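Local coordinates for folylpolyglutamate synthase/dihydrofolate synthase (Thermotoga maritima, PDB 1O5Z), which probably catalyses ATP-dependent addition of L-glutamate to dihydropteroate and to tetrahydrofolyl polyglutamates, with magnesium as cofactor, in folate biosynthesis, at residues F368-R380 with S410-L423. Sequence-based numbering, arbitrary orientation.
With SO4 (sulfate ion), chain D; SO4 (sulfate ion), chain E.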
ATOM      1  N   PHE A 368       4.657  16.848 -20.858  1.00 48.16           N
ATOM      2  CA  PHE A 368       6.069  16.504 -20.809  1.00 47.29           C
ATOM      3  C   PHE A 368       6.824  17.154 -21.935  1.00 47.36           C
ATOM      4  O   PHE A 368       6.315  17.319 -23.041  1.00 47.21           O
ATOM      5  CB  PHE A 368       6.223  15.002 -20.829  1.00 46.32           C
ATOM      6  CG  PHE A 368       5.641  14.370 -19.646  1.00 45.80           C
ATOM      7  CD1 PHE A 368       6.351  14.333 -18.462  1.00 45.25           C
ATOM      8  CD2 PHE A 368       4.347  13.880 -19.665  1.00 46.11           C
ATOM      9  CE1 PHE A 368       5.802  13.763 -17.344  1.00 43.48           C
ATOM     10  CE2 PHE A 368       3.793  13.316 -18.528  1.00 45.04           C
ATOM     11  CZ  PHE A 368       4.526  13.259 -17.382  1.00 45.62           C
ATOM     12  N   GLU A 369       8.041  17.537 -21.615  1.00 46.69           N
ATOM     13  CA  GLU A 369       8.932  18.085 -22.564  1.00 46.99           C
ATOM     14  C   GLU A 369       9.552  16.929 -23.342  1.00 46.85           C
ATOM     15  O   GLU A 369      10.112  17.129 -24.372  1.00 47.53           O
ATOM     16  CB  GLU A 369      10.017  18.804 -21.790  1.00 47.55           C
ATOM     17  CG  GLU A 369      10.592  20.011 -22.450  1.00 49.84           C
ATOM     18  CD  GLU A 369       9.651  21.154 -22.371  1.00 53.86           C
ATOM     19  OE1 GLU A 369       9.851  22.102 -23.153  1.00 58.32           O
ATOM     20  OE2 GLU A 369       8.723  21.075 -21.531  1.00 57.40           O
ATOM     21  N   ARG A 370       9.499  15.723 -22.814  1.00 46.40           N
ATOM     22  CA  ARG A 370      10.216  14.618 -23.395  1.00 46.56           C
ATOM     23  C   ARG A 370       9.561  13.337 -22.936  1.00 46.07           C
ATOM     24  O   ARG A 370       9.221  13.198 -21.743  1.00 45.99           O
ATOM     25  CB  ARG A 370      11.664  14.649 -22.930  1.00 46.76           C
ATOM     26  CG  ARG A 370      12.549  13.584 -23.537  1.00 47.02           C
ATOM     27  CD  ARG A 370      13.966  13.682 -23.058  1.00 47.75           C
ATOM     28  NE  ARG A 370      14.785  12.577 -23.560  1.00 49.32           N
ATOM     29  CZ  ARG A 370      15.913  12.200 -23.007  1.00 49.32           C
ATOM     30  NH1 ARG A 370      16.344  12.798 -21.922  1.00 49.22           N
ATOM     31  NH2 ARG A 370      16.605  11.191 -23.517  1.00 50.60           N
ATOM     32  N   VAL A 371       9.344  12.432 -23.892  1.00 45.26           N
ATOM     33  CA  VAL A 371       8.662  11.189 -23.652  1.00 44.68           C
ATOM     34  C   VAL A 371       9.539  10.052 -24.154  1.00 44.99           C
ATOM     35  O   VAL A 371      10.009  10.035 -25.295  1.00 45.32           O
ATOM     36  CB  VAL A 371       7.245  11.148 -24.275  1.00 45.35           C
ATOM     37  CG1 VAL A 371       6.551   9.798 -24.007  1.00 44.82           C
ATOM     38  CG2 VAL A 371       6.386  12.303 -23.743  1.00 45.46           C
ATOM     39  N   ILE A 372       9.783   9.134 -23.233  1.00 44.67           N
ATOM     40  CA  ILE A 372      10.572   7.960 -23.450  1.00 44.73           C
ATOM     41  C   ILE A 372       9.705   6.758 -23.071  1.00 44.08           C
ATOM     42  O   ILE A 372       9.277   6.642 -21.954  1.00 42.82           O
ATOM     43  CB  ILE A 372      11.805   7.972 -22.551  1.00 44.81           C
ATOM     44  CG1 ILE A 372      12.634   9.235 -22.784  1.00 45.07           C
ATOM     45  CG2 ILE A 372      12.613   6.698 -22.771  1.00 43.25           C
ATOM     46  CD1 ILE A 372      13.727   9.403 -21.752  1.00 45.72           C
ATOM     47  N   VAL A 373       9.456   5.882 -24.039  1.00 43.89           N
ATOM     48  CA  VAL A 373       8.757   4.650 -23.828  1.00 43.33           C
ATOM     49  C   VAL A 373       9.860   3.637 -23.571  1.00 43.78           C
ATOM     50  O   VAL A 373      10.888   3.619 -24.254  1.00 43.35           O
ATOM     51  CB  VAL A 373       7.958   4.224 -25.089  1.00 43.30           C
ATOM     52  CG1 VAL A 373       7.174   2.953 -24.824  1.00 43.72           C
ATOM     53  CG2 VAL A 373       7.011   5.358 -25.540  1.00 41.93           C
ATOM     54  N   THR A 374       9.619   2.772 -22.608  1.00 43.96           N
ATOM     55  CA  THR A 374      10.605   1.774 -22.203  1.00 44.85           C
ATOM     56  C   THR A 374       9.925   0.446 -22.030  1.00 45.51           C
ATOM     57  O   THR A 374       8.699   0.385 -22.046  1.00 45.50           O
ATOM     58  CB  THR A 374      11.280   2.242 -20.912  1.00 43.95           C
ATOM     59  OG1 THR A 374      12.434   1.457 -20.710  1.00 46.93           O
ATOM     60  CG2 THR A 374      10.419   2.036 -19.675  1.00 43.13           C
ATOM     61  N   ARG A 375      10.686  -0.627 -21.922  1.00 46.61           N
ATOM     62  CA  ARG A 375      10.065  -1.948 -21.680  1.00 47.95           C
ATOM     63  C   ARG A 375       9.868  -2.258 -20.206  1.00 48.93           C
ATOM     64  O   ARG A 375      10.823  -2.274 -19.473  1.00 50.18           O
ATOM     65  CB  ARG A 375      10.924  -3.071 -22.219  1.00 47.94           C
ATOM     66  CG  ARG A 375      11.114  -3.053 -23.639  1.00 48.27           C
ATOM     67  CD  ARG A 375      11.814  -4.254 -24.079  1.00 50.57           C
ATOM     68  NE  ARG A 375      10.958  -5.418 -23.938  1.00 51.94           N
ATOM     69  CZ  ARG A 375      10.258  -5.950 -24.927  1.00 49.08           C
ATOM     70  NH1 ARG A 375      10.297  -5.417 -26.141  1.00 49.81           N
ATOM     71  NH2 ARG A 375       9.502  -7.010 -24.693  1.00 47.27           N
ATOM     72  N   VAL A 376       8.646  -2.572 -19.783  1.00 49.58           N
ATOM     73  CA  VAL A 376       8.436  -3.152 -18.463  1.00 49.22           C
ATOM     74  C   VAL A 376       9.304  -4.407 -18.275  1.00 51.25           C
ATOM     75  O   VAL A 376       9.290  -5.335 -19.095  1.00 50.22           O
ATOM     76  CB  VAL A 376       6.985  -3.506 -18.220  1.00 49.20           C
ATOM     77  CG1 VAL A 376       6.824  -4.105 -16.834  1.00 48.66           C
ATOM     78  CG2 VAL A 376       6.088  -2.270 -18.374  1.00 48.54           C
ATOM     79  N   PRO A 377      10.091  -4.398 -17.201  1.00 53.65           N
ATOM     80  CA  PRO A 377      11.020  -5.474 -16.891  1.00 55.00           C
ATOM     81  C   PRO A 377      10.253  -6.621 -16.199  1.00 56.12           C
ATOM     82  O   PRO A 377      10.018  -6.628 -14.917  1.00 57.10           O
ATOM     83  CB  PRO A 377      12.015  -4.793 -15.947  1.00 54.57           C
ATOM     84  CG  PRO A 377      11.209  -3.825 -15.215  1.00 55.52           C
ATOM     85  CD  PRO A 377      10.185  -3.310 -16.196  1.00 54.75           C
ATOM     86  N   SER A 378       9.807  -7.533 -17.061  1.00 55.49           N
ATOM     87  CA  SER A 378       8.904  -8.597 -16.677  1.00 54.92           C
ATOM     88  C   SER A 378       8.705  -9.440 -17.908  1.00 54.75           C
ATOM     89  O   SER A 378       8.527  -8.902 -19.004  1.00 54.00           O
ATOM     90  CB  SER A 378       7.555  -8.048 -16.221  1.00 54.81           C
ATOM     91  OG  SER A 378       6.645  -9.101 -15.996  1.00 54.88           O
ATOM     92  N   PRO A 379       8.717 -10.759 -17.734  1.00 54.99           N
ATOM     93  CA  PRO A 379       8.421 -11.659 -18.839  1.00 55.03           C
ATOM     94  C   PRO A 379       6.986 -11.509 -19.324  1.00 54.79           C
ATOM     95  O   PRO A 379       6.647 -11.998 -20.401  1.00 54.81           O
ATOM     96  CB  PRO A 379       8.661 -13.070 -18.243  1.00 55.45           C
ATOM     97  CG  PRO A 379       9.391 -12.850 -16.921  1.00 55.15           C
ATOM     98  CD  PRO A 379       8.985 -11.486 -16.475  1.00 54.91           C
ATOM     99  N   ARG A 380       6.159 -10.865 -18.506  1.00 54.60           N
ATOM    100  CA  ARG A 380       4.799 -10.488 -18.878  1.00 54.78           C
ATOM    101  C   ARG A 380       4.734  -9.399 -19.955  1.00 53.79           C
ATOM    102  O   ARG A 380       3.702  -9.263 -20.603  1.00 53.77           O
ATOM    103  CB  ARG A 380       3.987 -10.060 -17.630  1.00 55.14           C
ATOM    104  CG  ARG A 380       3.043 -11.162 -17.083  1.00 56.80           C
ATOM    105  CD  ARG A 380       2.811 -11.174 -15.539  1.00 58.43           C
ATOM    106  NE  ARG A 380       2.594  -9.857 -14.909  1.00 62.79           N
ATOM    107  CZ  ARG A 380       1.454  -9.144 -15.005  1.00 64.95           C
ATOM    108  NH1 ARG A 380       0.422  -9.615 -15.731  1.00 66.46           N
ATOM    109  NH2 ARG A 380       1.335  -7.949 -14.388  1.00 63.44           N
ATOM    110  N   SER A 410      19.207   8.713 -18.697  1.00 45.61           N
ATOM    111  CA  SER A 410      19.267   9.604 -19.839  1.00 45.97           C
ATOM    112  C   SER A 410      18.606  10.966 -19.660  1.00 45.60           C
ATOM    113  O   SER A 410      18.810  11.876 -20.469  1.00 44.23           O
ATOM    114  CB  SER A 410      18.650   8.871 -21.021  1.00 46.05           C
ATOM    115  OG  SER A 410      19.544   7.791 -21.314  1.00 51.55           O
ATOM    116  N   THR A 411      17.813  11.108 -18.606  1.00 46.10           N
ATOM    117  CA  THR A 411      17.137  12.370 -18.360  1.00 46.22           C
ATOM    118  C   THR A 411      17.964  13.326 -17.503  1.00 46.79           C
ATOM    119  O   THR A 411      18.826  12.920 -16.727  1.00 46.55           O
ATOM    120  CB  THR A 411      15.777  12.127 -17.737  1.00 45.99           C
ATOM    121  OG1 THR A 411      15.891  11.301 -16.575  1.00 45.16           O
ATOM    122  CG2 THR A 411      14.914  11.282 -18.660  1.00 48.05           C
ATOM    123  N   GLU A 412      17.688  14.605 -17.718  1.00 47.79           N
ATOM    124  CA  GLU A 412      18.195  15.725 -16.945  1.00 48.62           C
ATOM    125  C   GLU A 412      17.067  16.317 -16.093  1.00 48.13           C
ATOM    126  O   GLU A 412      17.294  16.736 -14.942  1.00 48.27           O
ATOM    127  CB  GLU A 412      18.676  16.824 -17.889  1.00 49.52           C
ATOM    128  CG  GLU A 412      19.529  16.335 -19.041  1.00 53.50           C
ATOM    129  CD  GLU A 412      20.966  16.046 -18.627  1.00 59.21           C
ATOM    130  OE1 GLU A 412      21.192  15.361 -17.600  1.00 62.27           O
ATOM    131  OE2 GLU A 412      21.883  16.511 -19.343  1.00 62.04           O
ATOM    132  N   ARG A 413      15.864  16.364 -16.687  1.00 47.16           N
ATOM    133  CA  ARG A 413      14.705  16.961 -16.086  1.00 46.22           C
ATOM    134  C   ARG A 413      14.165  16.083 -15.013  1.00 45.52           C
ATOM    135  O   ARG A 413      14.419  14.894 -14.993  1.00 45.44           O
ATOM    136  CB  ARG A 413      13.605  17.163 -17.117  1.00 46.36           C
ATOM    137  CG  ARG A 413      13.932  18.137 -18.234  1.00 45.88           C
ATOM    138  CD  ARG A 413      12.931  17.996 -19.397  1.00 46.58           C
ATOM    139  NE  ARG A 413      13.160  18.887 -20.521  1.00 45.28           N
ATOM    140  CZ  ARG A 413      13.619  18.525 -21.723  1.00 45.95           C
ATOM    141  NH1 ARG A 413      13.941  17.276 -22.021  1.00 45.60           N
ATOM    142  NH2 ARG A 413      13.761  19.450 -22.659  1.00 46.32           N
ATOM    143  N   ALA A 414      13.413  16.690 -14.110  1.00 44.76           N
ATOM    144  CA  ALA A 414      12.557  15.940 -13.225  1.00 44.16           C
ATOM    145  C   ALA A 414      11.744  14.881 -14.044  1.00 44.09           C
ATOM    146  O   ALA A 414      11.061  15.217 -15.033  1.00 43.17           O
ATOM    147  CB  ALA A 414      11.648  16.902 -12.446  1.00 44.39           C
ATOM    148  N   THR A 415      11.874  13.603 -13.650  1.00 43.46           N
ATOM    149  CA  THR A 415      11.442  12.477 -14.480  1.00 43.18           C
ATOM    150  C   THR A 415      10.346  11.709 -13.788  1.00 43.40           C
ATOM    151  O   THR A 415      10.521  11.286 -12.648  1.00 42.95           O
ATOM    152  CB  THR A 415      12.607  11.552 -14.746  1.00 42.98           C
ATOM    153  OG1 THR A 415      13.573  12.233 -15.538  1.00 43.29           O
ATOM    154  CG2 THR A 415      12.194  10.373 -15.623  1.00 43.00           C
ATOM    155  N   VAL A 416       9.228  11.526 -14.491  1.00 43.93           N
ATOM    156  CA  VAL A 416       8.095  10.755 -14.044  1.00 43.93           C
ATOM    157  C   VAL A 416       8.262   9.344 -14.607  1.00 44.86           C
ATOM    158  O   VAL A 416       8.309   9.156 -15.801  1.00 44.66           O
ATOM    159  CB  VAL A 416       6.761  11.348 -14.543  1.00 44.09           C
ATOM    160  CG1 VAL A 416       5.599  10.417 -14.178  1.00 44.64           C
ATOM    161  CG2 VAL A 416       6.535  12.759 -13.998  1.00 43.24           C
ATOM    162  N   VAL A 417       8.363   8.358 -13.713  1.00 45.96           N
ATOM    163  CA  VAL A 417       8.445   6.963 -14.078  1.00 45.69           C
ATOM    164  C   VAL A 417       7.098   6.306 -13.727  1.00 46.30           C
ATOM    165  O   VAL A 417       6.718   6.194 -12.570  1.00 46.77           O
ATOM    166  CB  VAL A 417       9.625   6.273 -13.331  1.00 45.83           C
ATOM    167  CG1 VAL A 417       9.720   4.807 -13.720  1.00 46.00           C
ATOM    168  CG2 VAL A 417      10.934   6.971 -13.639  1.00 43.58           C
ATOM    169  N   THR A 418       6.389   5.840 -14.737  1.00 46.71           N
ATOM    170  CA  THR A 418       5.053   5.361 -14.535  1.00 46.86           C
ATOM    171  C   THR A 418       4.603   4.380 -15.631  1.00 45.93           C
ATOM    172  O   THR A 418       5.319   4.105 -16.560  1.00 45.97           O
ATOM    173  CB  THR A 418       4.118   6.632 -14.431  1.00 46.88           C
ATOM    174  OG1 THR A 418       2.830   6.233 -14.003  1.00 49.01           O
ATOM    175  CG2 THR A 418       3.849   7.320 -15.760  1.00 47.32           C
ATOM    176  N   GLY A 419       3.400   3.850 -15.496  1.00 45.57           N
ATOM    177  CA  GLY A 419       2.822   2.943 -16.488  1.00 44.63           C
ATOM    178  C   GLY A 419       2.564   1.564 -15.947  1.00 44.00           C
ATOM    179  O   GLY A 419       1.679   0.872 -16.426  1.00 44.88           O
ATOM    180  N   SER A 420       3.328   1.185 -14.926  1.00 43.96           N
ATOM    181  CA  SER A 420       3.447  -0.195 -14.474  1.00 44.24           C
ATOM    182  C   SER A 420       4.090  -0.204 -13.108  1.00 44.54           C
ATOM    183  O   SER A 420       5.093   0.441 -12.919  1.00 45.07           O
ATOM    184  CB  SER A 420       4.341  -0.970 -15.435  1.00 44.55           C
ATOM    185  OG  SER A 420       4.825  -2.176 -14.877  1.00 44.96           O
ATOM    186  N   LEU A 421       3.481  -0.917 -12.163  1.00 45.80           N
ATOM    187  CA  LEU A 421       4.039  -1.174 -10.837  1.00 46.10           C
ATOM    188  C   LEU A 421       5.339  -1.963 -10.862  1.00 46.21           C
ATOM    189  O   LEU A 421       6.242  -1.677 -10.101  1.00 45.55           O
ATOM    190  CB  LEU A 421       3.017  -1.935 -10.022  1.00 46.37           C
ATOM    191  CG  LEU A 421       1.826  -1.059  -9.592  1.00 47.60           C
ATOM    192  CD1 LEU A 421       0.747  -1.869  -8.952  1.00 47.78           C
ATOM    193  CD2 LEU A 421       2.302  -0.015  -8.593  1.00 49.96           C
ATOM    194  N   PHE A 422       5.411  -2.981 -11.725  1.00 47.23           N
ATOM    195  CA  PHE A 422       6.673  -3.690 -12.026  1.00 47.30           C
ATOM    196  C   PHE A 422       7.758  -2.696 -12.410  1.00 46.41           C
ATOM    197  O   PHE A 422       8.820  -2.703 -11.837  1.00 45.99           O
ATOM    198  CB  PHE A 422       6.496  -4.645 -13.188  1.00 48.76           C
ATOM    199  CG  PHE A 422       6.029  -5.976 -12.803  1.00 51.10           C
ATOM    200  CD1 PHE A 422       4.819  -6.487 -13.296  1.00 55.55           C
ATOM    201  CD2 PHE A 422       6.786  -6.767 -11.963  1.00 55.21           C
ATOM    202  CE1 PHE A 422       4.351  -7.789 -12.939  1.00 54.75           C
ATOM    203  CE2 PHE A 422       6.328  -8.078 -11.582  1.00 56.51           C
ATOM    204  CZ  PHE A 422       5.111  -8.591 -12.088  1.00 55.15           C
ATOM    205  N   LEU A 423       7.474  -1.854 -13.394  1.00 45.53           N
ATOM    206  CA  LEU A 423       8.420  -0.829 -13.803  1.00 46.22           C
ATOM    207  C   LEU A 423       8.837   0.063 -12.621  1.00 46.47           C
ATOM    208  O   LEU A 423      10.031   0.274 -12.354  1.00 47.77           O
ATOM    209  CB  LEU A 423       7.827   0.040 -14.904  1.00 45.93           C
ATOM    210  CG  LEU A 423       8.721   1.210 -15.314  1.00 47.01           C
ATOM    211  CD1 LEU A 423      10.019   0.672 -15.992  1.00 49.16           C
ATOM    212  CD2 LEU A 423       7.983   2.141 -16.194  1.00 47.41           C
TER
HETATM  213  S   SO4 D 503       1.757  -3.695 -13.757  1.00 51.68           S
HETATM  214  O1  SO4 D 503       2.225  -3.376 -15.090  1.00 53.15           O
HETATM  215  O2  SO4 D 503       0.820  -4.805 -13.789  1.00 55.15           O
HETATM  216  O3  SO4 D 503       2.869  -4.123 -12.934  1.00 53.04           O
HETATM  217  O4  SO4 D 503       1.143  -2.482 -13.210  1.00 53.29           O
HETATM  218  S   SO4 E 504       7.464  -7.549 -27.941  1.00 61.04           S
HETATM  219  O1  SO4 E 504       7.198  -6.481 -26.970  1.00 62.53           O
HETATM  220  O2  SO4 E 504       8.607  -7.053 -28.723  1.00 59.16           O
HETATM  221  O3  SO4 E 504       6.329  -7.607 -28.873  1.00 60.49           O
HETATM  222  O4  SO4 E 504       7.610  -8.813 -27.185  1.00 56.56           O
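Side chains of flanking segments, such as Arg370 on Ser410 and Val376 on Phe422, join the ends of two parallel strands, 370-373 and 414-418, which strand 345-349 separates in the mixed sheet of the C-terminal domain. At the leading end Arg370, extended with CG anti to the backbone N, sends NH1 to Ser410 O at 3.0 Å. That bond is nearly straight and in the guanidinium plane but comes from above the carbonyl plane; Glu399 pairs with NE. The Arg413 guanidinium lies with one face on the aliphatic part of Glu369, whose CG is 3.2 Å from NH2. Phe368 offers a ring edge, CE1, to Val416 CG2 at 3.6 Å. At the other end Val376 CG1 rests on Ser420 OG (3.4 Å) and Phe422 CB, while Pro377 CD packs on Leu423 CD1. Ser378 OG sits over one face of the Phe422 ring; Arg380 NH2 meets its edge at CE1 (3.3 Å), planes 51° apart, and lies 3.2 Å from O2 of the chain D sulfate, probably from the crystallisation liquor. Ser420 OG caps Leu423 N and donates to sulfate O1; Leu421 N binds O4 and Phe422 N O3. Parallel strand, loop and helix N-terminus follow the Rossmann-like Mur ligase C-terminal domain.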